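Local structure of histone FOLD protein (Methanopyrus kandleri, 1F1E) at residues Glu11-Phe14 with Arg15-Ile18; Asp26-Asp29 with Thr30-Phe34; Ser101-Ala104 with Val105-Tyr108; Ala115-Glu118 with Leu119-Ala123. The protein carries two histone folds in a single chain, pairs with a second copy of itself, and probably binds DNA as other archaeal histones do. One frame throughout, in Å; residues are numbered along the deposited sequence.

Interaction 1: residues Glu11-Phe14 with Arg15-Ile18; sequences ERIF and RQGI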
loop_
_atom_site.group_PDB
_atom_site.type_symbol
_atom_site.label_atom_id
_atom_site.label_comp_id
_atom_site.label_asym_id
_atom_site.label_seq_id
_atom_site.Cartn_x
_atom_site.Cartn_y
_atom_site.Cartn_z
ATOM N N GLU A 11 -5.660 1.936 -21.778
ATOM C CA GLU A 11 -4.628 1.318 -22.564
ATOM C C GLU A 11 -3.490 2.232 -22.972
ATOM O O GLU A 11 -2.396 1.764 -22.842
ATOM C CB GLU A 11 -5.287 0.779 -23.867
ATOM C CG GLU A 11 -4.275 -0.037 -24.638
ATOM C CD GLU A 11 -4.788 -0.597 -25.929
ATOM O OE1 GLU A 11 -6.022 -0.521 -26.178
ATOM O OE2 GLU A 11 -3.925 -1.089 -26.683
ATOM N N ARG A 12 -3.808 3.453 -23.457
ATOM C CA ARG A 12 -2.692 4.312 -23.869
ATOM C C ARG A 12 -1.742 4.604 -22.692
ATOM O O ARG A 12 -0.533 4.656 -22.832
ATOM C CB ARG A 12 -3.137 5.620 -24.525
ATOM C CG ARG A 12 -3.804 5.410 -25.900
ATOM C CD ARG A 12 -4.058 6.795 -26.516
ATOM N NE ARG A 12 -5.118 7.465 -25.750
ATOM C CZ ARG A 12 -6.418 7.364 -25.961
ATOM N NH1 ARG A 12 -6.939 6.621 -26.935
ATOM N NH2 ARG A 12 -7.254 8.023 -25.203
ATOM N N ILE A 13 -2.384 4.821 -21.526
ATOM C CA ILE A 13 -1.611 5.249 -20.380
ATOM C C ILE A 13 -0.734 4.082 -19.955
ATOM O O ILE A 13 0.441 4.223 -19.676
ATOM C CB ILE A 13 -2.499 5.801 -19.297
ATOM C CG1 ILE A 13 -3.161 7.113 -19.726
ATOM C CG2 ILE A 13 -1.769 5.991 -17.995
ATOM C CD1 ILE A 13 -4.405 7.447 -18.896
ATOM N N PHE A 14 -1.331 2.902 -19.838
ATOM C CA PHE A 14 -0.517 1.725 -19.471
ATOM C C PHE A 14 0.612 1.523 -20.464
ATOM O O PHE A 14 1.755 1.234 -20.109
ATOM C CB PHE A 14 -1.438 0.521 -19.454
ATOM C CG PHE A 14 -0.786 -0.749 -19.007
ATOM C CD1 PHE A 14 -0.293 -1.652 -19.900
ATOM C CD2 PHE A 14 -0.655 -1.023 -17.646
ATOM C CE1 PHE A 14 0.307 -2.839 -19.507
ATOM C CE2 PHE A 14 -0.037 -2.169 -17.252
ATOM C CZ PHE A 14 0.440 -3.078 -18.169
ATOM N N ARG A 15 0.259 1.691 -21.748
ATOM C CA ARG A 15 1.261 1.461 -22.794
ATOM C C ARG A 15 2.394 2.467 -22.762
ATOM O O ARG A 15 3.524 2.258 -23.212
ATOM C CB ARG A 15 0.509 1.477 -24.139
ATOM C CG ARG A 15 0.892 0.590 -25.240
ATOM C CD ARG A 15 0.075 0.914 -26.483
ATOM N NE ARG A 15 -0.940 -0.113 -26.755
ATOM C CZ ARG A 15 -0.603 -1.292 -27.287
ATOM N NH1 ARG A 15 -1.537 -2.197 -27.532
ATOM N NH2 ARG A 15 0.661 -1.578 -27.569
ATOM N N GLN A 16 2.212 3.637 -22.167
ATOM C CA GLN A 16 3.280 4.578 -21.977
ATOM C C GLN A 16 4.413 3.965 -21.183
ATOM O O GLN A 16 5.548 4.388 -21.300
ATOM C CB GLN A 16 2.848 5.803 -21.151
ATOM C CG GLN A 16 1.890 6.696 -21.898
ATOM C CD GLN A 16 1.238 7.805 -21.109
ATOM O OE1 GLN A 16 0.448 8.573 -21.632
ATOM N NE2 GLN A 16 1.557 7.914 -19.827
ATOM N N GLY A 17 4.105 2.952 -20.377
ATOM C CA GLY A 17 5.155 2.347 -19.594
ATOM C C GLY A 17 5.744 1.117 -20.240
ATOM O O GLY A 17 6.655 0.538 -19.631
ATOM N N ILE A 18 5.285 0.652 -21.403
ATOM C CA ILE A 18 5.864 -0.604 -21.894
ATOM C C ILE A 18 6.855 -0.387 -23.015
ATOM O O ILE A 18 7.274 -1.327 -23.679
ATOM C CB ILE A 18 4.769 -1.650 -22.284
ATOM C CG1 ILE A 18 4.025 -1.308 -23.553
ATOM C CG2 ILE A 18 3.904 -1.847 -21.046
ATOM C CD1 ILE A 18 2.837 -2.116 -23.986
#

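Interaction 2: residues Asp26-Asp29 with Thr30-Phe34; sequences DAKD and TIYDF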
loop_
_atom_site.group_PDB
_atom_site.type_symbol
_atom_site.label_atom_id
_atom_site.label_comp_id
_atom_site.label_asym_id
_atom_site.label_seq_id
_atom_site.Cartn_x
_atom_site.Cartn_y
_atom_site.Cartn_z
ATOM N N ASP A 26 -5.191 -10.383 -23.272
ATOM C CA ASP A 26 -5.444 -10.766 -21.862
ATOM C C ASP A 26 -4.844 -9.745 -20.898
ATOM O O ASP A 26 -5.312 -9.529 -19.781
ATOM C CB ASP A 26 -4.988 -12.162 -21.531
ATOM C CG ASP A 26 -3.595 -12.625 -21.748
ATOM O OD1 ASP A 26 -2.703 -11.871 -22.203
ATOM O OD2 ASP A 26 -3.432 -13.834 -21.474
ATOM N N ALA A 27 -3.838 -9.019 -21.299
ATOM C CA ALA A 27 -3.204 -7.925 -20.621
ATOM C C ALA A 27 -4.172 -6.759 -20.639
ATOM O O ALA A 27 -4.336 -6.147 -19.578
ATOM C CB ALA A 27 -1.896 -7.544 -21.261
ATOM N N LYS A 28 -4.768 -6.484 -21.784
ATOM C CA LYS A 28 -5.742 -5.396 -21.776
ATOM C C LYS A 28 -6.882 -5.784 -20.857
ATOM O O LYS A 28 -7.413 -4.964 -20.105
ATOM C CB LYS A 28 -6.212 -5.112 -23.211
ATOM C CG LYS A 28 -5.116 -4.684 -24.141
ATOM C CD LYS A 28 -5.546 -4.562 -25.600
ATOM C CE LYS A 28 -4.364 -4.472 -26.521
ATOM N NZ LYS A 28 -4.716 -4.223 -27.944
ATOM N N ASP A 29 -7.354 -7.034 -20.891
ATOM C CA ASP A 29 -8.453 -7.459 -20.059
ATOM C C ASP A 29 -8.131 -7.195 -18.581
ATOM O O ASP A 29 -8.953 -6.703 -17.787
ATOM C CB ASP A 29 -8.706 -8.932 -20.178
ATOM C CG ASP A 29 -9.401 -9.583 -21.325
ATOM O OD1 ASP A 29 -10.105 -8.859 -22.028
ATOM O OD2 ASP A 29 -9.210 -10.799 -21.492
ATOM N N THR A 30 -6.877 -7.542 -18.288
ATOM C CA THR A 30 -6.487 -7.351 -16.865
ATOM C C THR A 30 -6.520 -5.918 -16.382
ATOM O O THR A 30 -7.029 -5.573 -15.311
ATOM C CB THR A 30 -5.107 -7.950 -16.642
ATOM O OG1 THR A 30 -5.178 -9.358 -16.986
ATOM C CG2 THR A 30 -4.710 -7.897 -15.189
ATOM N N ILE A 31 -5.947 -5.052 -17.209
ATOM C CA ILE A 31 -5.875 -3.616 -16.882
ATOM C C ILE A 31 -7.249 -2.981 -16.940
ATOM O O ILE A 31 -7.504 -2.053 -16.185
ATOM C CB ILE A 31 -4.864 -2.831 -17.728
ATOM C CG1 ILE A 31 -5.176 -2.765 -19.203
ATOM C CG2 ILE A 31 -3.423 -3.346 -17.568
ATOM C CD1 ILE A 31 -4.287 -1.849 -20.042
ATOM N N TYR A 32 -8.175 -3.430 -17.760
ATOM C CA TYR A 32 -9.518 -2.823 -17.774
ATOM C C TYR A 32 -10.260 -3.162 -16.503
ATOM O O TYR A 32 -11.073 -2.390 -15.949
ATOM C CB TYR A 32 -10.235 -3.395 -18.986
ATOM C CG TYR A 32 -9.684 -2.962 -20.328
ATOM C CD1 TYR A 32 -8.927 -1.849 -20.567
ATOM C CD2 TYR A 32 -9.948 -3.692 -21.483
ATOM C CE1 TYR A 32 -8.446 -1.456 -21.793
ATOM C CE2 TYR A 32 -9.516 -3.387 -22.724
ATOM C CZ TYR A 32 -8.736 -2.247 -22.872
ATOM O OH TYR A 32 -8.319 -1.951 -24.126
ATOM N N ASP A 33 -9.996 -4.365 -16.021
ATOM C CA ASP A 33 -10.676 -4.680 -14.772
ATOM C C ASP A 33 -9.980 -3.905 -13.642
ATOM O O ASP A 33 -10.589 -3.319 -12.755
ATOM C CB ASP A 33 -10.675 -6.190 -14.466
ATOM C CG ASP A 33 -11.781 -6.988 -15.180
ATOM O OD1 ASP A 33 -12.712 -6.356 -15.730
ATOM O OD2 ASP A 33 -11.658 -8.248 -15.264
ATOM N N PHE A 34 -8.635 -3.894 -13.635
ATOM C CA PHE A 34 -7.912 -3.389 -12.502
ATOM C C PHE A 34 -7.863 -1.861 -12.349
ATOM O O PHE A 34 -8.064 -1.354 -11.257
ATOM C CB PHE A 34 -6.471 -3.953 -12.554
ATOM C CG PHE A 34 -5.641 -3.359 -11.436
ATOM C CD1 PHE A 34 -5.822 -3.875 -10.149
ATOM C CD2 PHE A 34 -4.703 -2.385 -11.697
ATOM C CE1 PHE A 34 -5.055 -3.332 -9.145
ATOM C CE2 PHE A 34 -3.996 -1.806 -10.655
ATOM C CZ PHE A 34 -4.179 -2.330 -9.416
#

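Interaction 3: residues Ser101-Ala104 with Val105-Tyr108; sequences SSDA and VDLY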
loop_
_atom_site.group_PDB
_atom_site.type_symbol
_atom_site.label_atom_id
_atom_site.label_comp_id
_atom_site.label_asym_id
_atom_site.label_seq_id
_atom_site.Cartn_x
_atom_site.Cartn_y
_atom_site.Cartn_z
ATOM N N SER A 101 -10.080 20.970 -4.369
ATOM C CA SER A 101 -9.455 21.996 -5.149
ATOM C C SER A 101 -9.079 21.489 -6.525
ATOM O O SER A 101 -8.945 20.301 -6.763
ATOM C CB SER A 101 -8.209 22.526 -4.477
ATOM O OG SER A 101 -7.178 21.541 -4.641
ATOM N N SER A 102 -8.900 22.382 -7.493
ATOM C CA SER A 102 -8.506 21.952 -8.820
ATOM C C SER A 102 -7.148 21.266 -8.794
ATOM O O SER A 102 -6.995 20.246 -9.452
ATOM C CB SER A 102 -8.490 23.165 -9.730
ATOM O OG SER A 102 -8.044 22.834 -11.019
ATOM N N ASP A 103 -6.204 21.777 -8.030
ATOM C CA ASP A 103 -4.918 21.140 -7.914
ATOM C C ASP A 103 -5.009 19.739 -7.269
ATOM O O ASP A 103 -4.249 18.831 -7.604
ATOM C CB ASP A 103 -3.941 22.004 -7.064
ATOM C CG ASP A 103 -3.502 23.242 -7.803
ATOM O OD1 ASP A 103 -3.792 23.376 -9.008
ATOM O OD2 ASP A 103 -2.897 24.072 -7.097
ATOM N N ALA A 104 -5.923 19.516 -6.382
ATOM C CA ALA A 104 -6.120 18.177 -5.803
ATOM C C ALA A 104 -6.605 17.193 -6.852
ATOM O O ALA A 104 -6.127 16.091 -6.920
ATOM C CB ALA A 104 -7.124 18.236 -4.643
ATOM N N VAL A 105 -7.609 17.658 -7.614
ATOM C CA VAL A 105 -8.097 16.818 -8.721
ATOM C C VAL A 105 -6.971 16.498 -9.684
ATOM O O VAL A 105 -6.842 15.345 -10.083
ATOM C CB VAL A 105 -9.299 17.481 -9.385
ATOM C CG1 VAL A 105 -9.736 16.677 -10.593
ATOM C CG2 VAL A 105 -10.434 17.645 -8.361
ATOM N N ASP A 106 -6.176 17.493 -10.050
ATOM C CA ASP A 106 -5.116 17.219 -10.974
ATOM C C ASP A 106 -4.101 16.252 -10.384
ATOM O O ASP A 106 -3.546 15.444 -11.154
ATOM C CB ASP A 106 -4.408 18.522 -11.334
ATOM C CG ASP A 106 -5.181 19.450 -12.193
ATOM O OD1 ASP A 106 -6.220 19.014 -12.724
ATOM O OD2 ASP A 106 -4.709 20.594 -12.387
ATOM N N LEU A 107 -3.793 16.387 -9.114
ATOM C CA LEU A 107 -2.793 15.465 -8.530
ATOM C C LEU A 107 -3.372 14.078 -8.389
ATOM O O LEU A 107 -2.611 13.112 -8.599
ATOM C CB LEU A 107 -2.182 16.049 -7.259
ATOM C CG LEU A 107 -1.023 15.193 -6.703
ATOM C CD1 LEU A 107 0.080 14.989 -7.705
ATOM C CD2 LEU A 107 -0.542 15.935 -5.458
ATOM N N TYR A 108 -4.647 13.934 -8.078
ATOM C CA TYR A 108 -5.274 12.600 -8.107
ATOM C C TYR A 108 -5.170 11.986 -9.497
ATOM O O TYR A 108 -4.816 10.801 -9.663
ATOM C CB TYR A 108 -6.720 12.762 -7.683
ATOM C CG TYR A 108 -7.489 11.472 -7.903
ATOM C CD1 TYR A 108 -7.292 10.358 -7.110
ATOM C CD2 TYR A 108 -8.377 11.357 -8.921
ATOM C CE1 TYR A 108 -8.011 9.213 -7.364
ATOM C CE2 TYR A 108 -9.104 10.224 -9.205
ATOM C CZ TYR A 108 -8.894 9.119 -8.395
ATOM O OH TYR A 108 -9.600 8.013 -8.668
HETATM O O HOH W 1 -5.373 22.858 -11.172
#

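Interaction 4: residues Ala115-Glu118 with Leu119-Ala123; sequences ATEE and LGEKA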
loop_
_atom_site.group_PDB
_atom_site.type_symbol
_atom_site.label_atom_id
_atom_site.label_comp_id
_atom_site.label_asym_id
_atom_site.label_seq_id
_atom_site.Cartn_x
_atom_site.Cartn_y
_atom_site.Cartn_z
ATOM N N ALA A 115 0.433 5.804 -11.732
ATOM C CA ALA A 115 0.385 4.473 -11.172
ATOM C C ALA A 115 0.117 3.445 -12.259
ATOM O O ALA A 115 0.717 2.368 -12.287
ATOM C CB ALA A 115 -0.634 4.373 -10.081
ATOM N N THR A 116 -0.718 3.792 -13.216
ATOM C CA THR A 116 -1.008 2.904 -14.338
ATOM C C THR A 116 0.225 2.727 -15.257
ATOM O O THR A 116 0.524 1.595 -15.597
ATOM C CB THR A 116 -2.206 3.458 -15.109
ATOM O OG1 THR A 116 -3.345 3.497 -14.281
ATOM C CG2 THR A 116 -2.606 2.555 -16.265
ATOM N N GLU A 117 0.892 3.830 -15.564
ATOM C CA GLU A 117 2.116 3.784 -16.331
ATOM C C GLU A 117 3.176 2.964 -15.628
ATOM O O GLU A 117 3.861 2.140 -16.205
ATOM C CB GLU A 117 2.582 5.229 -16.534
ATOM C CG GLU A 117 3.845 5.351 -17.377
ATOM C CD GLU A 117 4.227 6.824 -17.429
ATOM O OE1 GLU A 117 4.713 7.377 -16.434
ATOM O OE2 GLU A 117 3.989 7.351 -18.520
ATOM N N GLU A 118 3.304 3.157 -14.325
ATOM C CA GLU A 118 4.248 2.391 -13.524
ATOM C C GLU A 118 3.936 0.893 -13.512
ATOM O O GLU A 118 4.824 0.032 -13.578
ATOM C CB GLU A 118 4.281 2.918 -12.114
ATOM C CG GLU A 118 5.448 2.504 -11.297
ATOM C CD GLU A 118 5.318 3.330 -10.001
ATOM O OE1 GLU A 118 6.207 4.115 -9.654
ATOM O OE2 GLU A 118 4.260 3.135 -9.371
ATOM N N LEU A 119 2.646 0.629 -13.504
ATOM C CA LEU A 119 2.262 -0.789 -13.667
ATOM C C LEU A 119 2.710 -1.357 -14.995
ATOM O O LEU A 119 3.148 -2.516 -15.055
ATOM C CB LEU A 119 0.761 -0.885 -13.503
ATOM C CG LEU A 119 0.173 -2.265 -13.266
ATOM C CD1 LEU A 119 0.568 -2.768 -11.857
ATOM C CD2 LEU A 119 -1.306 -2.264 -13.561
ATOM N N GLY A 120 2.606 -0.569 -16.050
ATOM C CA GLY A 120 3.058 -0.995 -17.352
ATOM C C GLY A 120 4.564 -1.229 -17.327
ATOM O O GLY A 120 5.122 -2.178 -17.869
ATOM N N GLU A 121 5.308 -0.361 -16.651
ATOM C CA GLU A 121 6.744 -0.590 -16.549
ATOM C C GLU A 121 7.064 -1.895 -15.847
ATOM O O GLU A 121 7.965 -2.654 -16.224
ATOM C CB GLU A 121 7.407 0.531 -15.769
ATOM C CG GLU A 121 7.334 1.872 -16.428
ATOM C CD GLU A 121 7.838 3.022 -15.582
ATOM O OE1 GLU A 121 7.648 4.167 -16.016
ATOM O OE2 GLU A 121 8.531 2.826 -14.536
ATOM N N LYS A 122 6.370 -2.180 -14.755
ATOM C CA LYS A 122 6.611 -3.377 -14.018
ATOM C C LYS A 122 6.233 -4.615 -14.837
ATOM O O LYS A 122 6.948 -5.625 -14.843
ATOM C CB LYS A 122 5.841 -3.332 -12.678
ATOM C CG LYS A 122 6.268 -4.489 -11.732
ATOM C CD LYS A 122 7.693 -4.314 -11.267
ATOM C CE LYS A 122 8.206 -5.327 -10.274
ATOM N NZ LYS A 122 9.648 -4.930 -10.093
ATOM N N ALA A 123 5.076 -4.532 -15.517
ATOM C CA ALA A 123 4.676 -5.651 -16.377
ATOM C C ALA A 123 5.723 -5.894 -17.476
ATOM O O ALA A 123 5.985 -7.042 -17.817
ATOM C CB ALA A 123 3.287 -5.351 -16.948
#

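Interaction 1: residues Glu11-Phe14 with Arg15-Ile18
At the C-terminal end of helix 7-15, the short opening helix of the first histone fold, Glu11 and Arg15 form a salt bridge four residues apart. Their side chains run alongside each other, and Arg15 turns the flank of its guanidinium, NE together with NH1, to a single carboxylate oxygen. Arg15 NH1 lies 2.8 Å from Glu11 OE2 and meets it nearly along its C-O axis, while Arg15 NE reaches the same OE2 at 3.1 Å through a more bent bond from the anti side. OE2 lies in the guanidinium plane, yet the carboxylate is turned 44° against it. With its CG anti to the backbone N (chi1 -173°) and the rest extended, Glu11 lies beside Arg15, whose chain bends at chi3.

A histone fold places a long central helix after this short one, and the intervening loop starts here with a change in backbone pairing. Arg15 N still bonds to Glu11 O at 2.9 Å in the alpha-helical manner. Gln16 N divides two weak bonds between Arg12 O and Ile13 O, and Gly17 N then donates to Phe14 O at 2.9 Å, coming from above the carbonyl plane. A type I turn carries the chain from Arg15 to Ile18. There Ile18 crosses Phe14 at about a right angle, its CG2 4.0 Å from CE1 of the ring, which also touches Leu119 and Ala123 of helix 102-129. Gln16 lays its extended chain past Ile13, and its amide is hydrogen-bonded to Glu117, Tyr78 and the backbone N of Glu81.

Interaction 2: residues Asp26-Asp29 with Thr30-Phe34
Tyr32 folds back over the backbone of Lys28, one helical turn earlier. Tyr32 CB stands 3.4 Å from Lys28 O. The first torsion (chi1 -68°) sets CG beside the backbone N, and from there Tyr32 CG comes within 3.0 Å of that same Lys28 O. Lys28 O therefore lies over one face of the ring, displaced toward its rim, while also accepting the helical bond from Tyr32 N at 2.9 Å. Further out, Tyr32 CE2 and CZ each run 3.8 Å from Lys28 CB, and the hydroxyl OH ends 4.1 Å from Lys28 CD, so lysine stem and ring lie side by side.

Thr30 OG1 donates to Asp26 O at 2.8 Å, and Thr30 N reaches that oxygen at 2.9 Å from the opposite face of the carbonyl plane; two donors hold one acceptor, which satisfies the threonine hydroxyl within its own helix.

This first stretch of the long helix 25-51 lies between two short helices: Tyr32 touches helix 7-15, Thr30 and Phe34 pack on helix 137-147, and Ile31 meets both, through Phe14 and Val140. Asp26 OD1, held by Ser24 and by the backbone N of Gly137, ties the starts of helices 25-51 and 137-147 together.

Interaction 3: residues Ser101-Ala104 with Val105-Tyr108
The carboxylate of Asp106 has the carbonyl oxygen of Ser102 over one face: Ser102 O stands 3.4 Å from Asp106 CG, almost directly above it, and Asp106 N donates to that same oxygen. CG of Asp106 is placed beside its own backbone N (chi1 -71°), which folds the acid back toward the start of the helix. A water reaches OD2 from that same side of the plane. OD1 forms a salt bridge with Arg85. The water accepts from Ser102 OG and donates to both Asp103 OD1 and Asp106 OD2, lying 2.7 Å from each of these three atoms. It thereby joins two acids whose oxygens, Asp103 OD1 and Asp106 OD2, are only 4.5 Å apart. The first turn of a helix, with its N-H groups directed toward the N-terminal end, would probably ease that gathering of negative charge.

Ser101 occupies the N-cap. Ser101 OG accepts from Ala104 N at 3.0 Å, and its carbonyl takes the first helical bond, Val105 N to Ser101 O at 3.1 Å and nearly straight (171°). Val105 CG2 sits 3.4 Å from the same Ser101 O.

Here strand 99-100, paired in parallel with strand 57-58, gives way to the long helix 102-129 of the second histone fold. Val105 faces helix 85-94, Ala104 and Leu107 meet Leu63 of helix 60-70, and Tyr108 runs on to helix 25-51, where its hydroxyl bonds to Ala39 O.

Interaction 4: residues Ala115-Glu118 with Leu119-Ala123
Glu117 and Glu121 stand one turn apart on helix 102-129, the long central helix of the second histone fold, and their first torsions differ. Glu117 holds CG anti to its backbone N (chi1 -178°); Glu121 swings CG to the position beside the N (chi1 -65°) and runs extended beyond it. The glutamate ends come close together, with Glu117 OE1 4.4 Å from Glu121 OE1. Both oxygens are salt-bridged to NH1 of Arg114, so the shared cation probably offsets their like charges. On the way out, Glu121 CG passes 3.5 Å from Glu117 O. Glu117 O accepts from Glu121 N at 2.9 Å, the donor lying in the carbonyl plane.

On another side of the helix Leu119 sets its CB 3.3 Å from Thr116 O and then carries its branched end away from the preceding turn, toward Phe34 of helix 25-51 and Ala143 of helix 137-147. Thr116 keeps its hydroxyl within the helix by bonding to Ile112 O, while Thr116 O accepts from Gly120 N at 3.0 Å. Gly120 has no side chain, and the ring of Phe14 from helix 7-15 packs against its CA.

Glu118 was modelled in two conformers; in the one described OE2 is salt-bridged to Lys150 of the second subunit and OE1 bonds to Glu73 N, a pairing that the second conformer leaves provisional. Lys122 bends at chi2, and its ammonium goes on to Glu125. Its stem stays close to the backbone, with Lys122 CB 3.6 Å from Glu118 O, the oxygen that accepts from Lys122 N at 2.9 Å.

All four interactions are local pairings along a helix or at its end, yet their chemistry follows their place. Interaction 4 is the most central, with four buried and no exposed residues, whereas interaction 2 exposes Asp26, Asp29 and Asp33, and interaction 3 Ser102 and Asp103. Phe14 of interaction 1 lies against Gly120 of interaction 4 and touches Ile31 of interaction 2, while Phe34 meets Leu119. These three gather helices 7-15, 25-51 and 102-129 round one apolar centre, with several charged groups paired around it. Interaction 3 shares helix 102-129 with interaction 4 but lies across the chain's centre, beginning a helix with a cap and a water, where interaction 1 leads out of one.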